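Local coordinates for ZT_dimer domain-containing protein (Thermotoga maritima, PDB 6VDA), which forms the zinc-binding C-terminal domain of CzcD, a cation diffusion facilitator that probably carries divalent metal ions across the membrane, at residues 26-30 and 83-89. Numbering follows the deposited sequence.
Sequences HNPHR and EPLGNVE. With ZN (zinc ion), chain B; SO4 (sulfate ion), chain C.
A metal ion can join two strands that are not neighbours in their sheet, and the C-terminal domain of this CzcD protein, of the zinc-transporter dimerisation family, illustrates the principle. Strands 26-36 and 75-84 flank strand 39-48, with CA atoms 7.4 Å apart at His26–Leu85 and 10.7 Å at Arg30–Glu89. Residues 26-29 are strand, with Asn27 at positive phi (45/56), and the chain turns a corner at Arg30 (51/41). In 83-89, Glu83 is still extended; its CA-to-CB bond points toward 26-30 and its mt side chain puts OE2 on the zinc at 1.7 Å, while OE1 accepts a weak hydrogen bond from Asn87 ND2 (2.9 Å). A type II turn from Pro84 to Asn87, with Gly86 at positive phi, reverses the chain. Leu85 extends CD2 to 3.6 Å from His26 CB; His26 ND1 donates a hydrogen bond (2.6 Å) to O2 of a sulfate, probably from the crystallisation liquor. Asn87 and Val88 lead back toward the zinc, where Glu89 (chi1 and chi2 m) binds through OE1 at 2.1 Å. His29, chi1 p, supplies NE2 at 2.1 Å, its ND1 donating to Asn27 O (2.9 Å). Asp45 of the middle strand completes the site. Glu89 OE2 lies over one face of the Arg30 guanidinium, 3.1 Å from NE, a salt bridge of charge alone. Three carboxylates and one imidazole give negative charge exceeding that of the zinc, partly offset by Arg30.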
# COMPACT_ATOMS: atom_id res chain seq x y z
N HIS A 26 0.17 4.74 14.76
CA HIS A 26 1.49 4.72 15.44
C HIS A 26 2.62 4.86 14.42
O HIS A 26 2.42 4.47 13.25
CB HIS A 26 1.61 3.45 16.31
CG HIS A 26 0.66 3.45 17.46
ND1 HIS A 26 0.83 4.27 18.55
CD2 HIS A 26 -0.48 2.77 17.67
CE1 HIS A 26 -0.16 4.08 19.39
NE2 HIS A 26 -0.99 3.17 18.87
N ASN A 27 3.73 5.45 14.86
CA ASN A 27 5.03 5.48 14.14
C ASN A 27 4.83 5.81 12.67
O ASN A 27 5.25 5.05 11.80
CB ASN A 27 5.76 4.14 14.29
CG ASN A 27 7.21 4.23 13.86
OD1 ASN A 27 7.78 3.24 13.39
ND2 ASN A 27 7.80 5.39 14.01
N PRO A 28 4.17 6.94 12.32
CA PRO A 28 4.13 7.39 10.93
C PRO A 28 5.57 7.60 10.44
O PRO A 28 6.34 8.23 11.16
CB PRO A 28 3.34 8.70 10.96
CG PRO A 28 3.42 9.15 12.42
CD PRO A 28 3.48 7.87 13.23
N HIS A 29 5.92 7.04 9.28
CA HIS A 29 7.28 7.09 8.68
C HIS A 29 7.18 6.97 7.16
O HIS A 29 6.08 6.65 6.67
CB HIS A 29 8.18 6.00 9.29
CG HIS A 29 7.78 4.60 8.96
ND1 HIS A 29 6.68 3.99 9.54
CD2 HIS A 29 8.34 3.67 8.16
CE1 HIS A 29 6.58 2.75 9.09
NE2 HIS A 29 7.59 2.53 8.24
N ARG A 30 8.29 7.20 6.46
CA ARG A 30 8.36 7.29 4.97
C ARG A 30 7.28 8.26 4.49
O ARG A 30 6.61 7.99 3.47
CB ARG A 30 8.21 5.91 4.32
CG ARG A 30 9.48 5.07 4.36
CD ARG A 30 9.38 3.81 3.52
NE ARG A 30 10.49 2.90 3.80
CZ ARG A 30 10.66 1.71 3.23
NH1 ARG A 30 9.80 1.27 2.32
NH2 ARG A 30 11.70 0.97 3.56
N GLU A 83 1.10 -1.20 8.43
CA GLU A 83 2.04 -2.25 8.91
C GLU A 83 1.71 -2.60 10.35
O GLU A 83 1.11 -1.80 11.08
CB GLU A 83 3.48 -1.76 8.87
CG GLU A 83 3.92 -1.19 7.54
CD GLU A 83 5.26 -0.48 7.62
OE1 GLU A 83 5.96 -0.69 8.62
OE2 GLU A 83 5.59 0.27 6.69
N PRO A 84 2.12 -3.80 10.82
CA PRO A 84 2.09 -4.13 12.24
C PRO A 84 3.06 -3.28 13.07
O PRO A 84 4.11 -2.91 12.55
CB PRO A 84 2.53 -5.60 12.32
CG PRO A 84 2.42 -6.11 10.89
CD PRO A 84 2.65 -4.90 10.01
N LEU A 85 2.72 -3.03 14.34
CA LEU A 85 3.62 -2.41 15.34
C LEU A 85 4.96 -3.16 15.32
O LEU A 85 4.95 -4.39 15.55
CB LEU A 85 3.00 -2.50 16.74
CG LEU A 85 1.81 -1.58 17.00
CD1 LEU A 85 1.38 -1.67 18.46
CD2 LEU A 85 2.13 -0.14 16.63
N GLY A 86 6.05 -2.43 15.05
CA GLY A 86 7.43 -2.93 15.13
C GLY A 86 7.85 -3.67 13.88
O GLY A 86 8.71 -4.55 13.98
N ASN A 87 7.27 -3.31 12.73
CA ASN A 87 7.50 -3.98 11.42
C ASN A 87 8.96 -3.79 11.00
O ASN A 87 9.56 -2.77 11.39
CB ASN A 87 6.54 -3.44 10.36
CG ASN A 87 6.75 -4.08 9.00
OD1 ASN A 87 6.63 -5.29 8.86
ND2 ASN A 87 7.06 -3.28 8.00
N VAL A 88 9.50 -4.73 10.21
CA VAL A 88 10.89 -4.70 9.64
C VAL A 88 10.80 -4.48 8.12
O VAL A 88 11.49 -5.19 7.37
CB VAL A 88 11.65 -6.00 9.99
CG1 VAL A 88 13.16 -5.83 9.86
CG2 VAL A 88 11.29 -6.50 11.39
N GLU A 89 9.99 -3.50 7.69
CA GLU A 89 9.61 -3.22 6.27
C GLU A 89 9.54 -4.52 5.47
O GLU A 89 8.46 -4.93 5.00
CB GLU A 89 10.59 -2.22 5.65
CG GLU A 89 10.75 -0.93 6.44
CD GLU A 89 9.58 0.04 6.40
OE1 GLU A 89 8.42 -0.42 6.46
OE2 GLU A 89 9.83 1.26 6.32
ZN ZN B . 7.01 1.14 6.71
S SO4 C . 3.66 6.26 18.26
O1 SO4 C . 3.32 7.16 17.19
O2 SO4 C . 2.56 6.17 19.18
O3 SO4 C . 4.83 6.75 18.95
O4 SO4 C . 3.94 4.96 17.72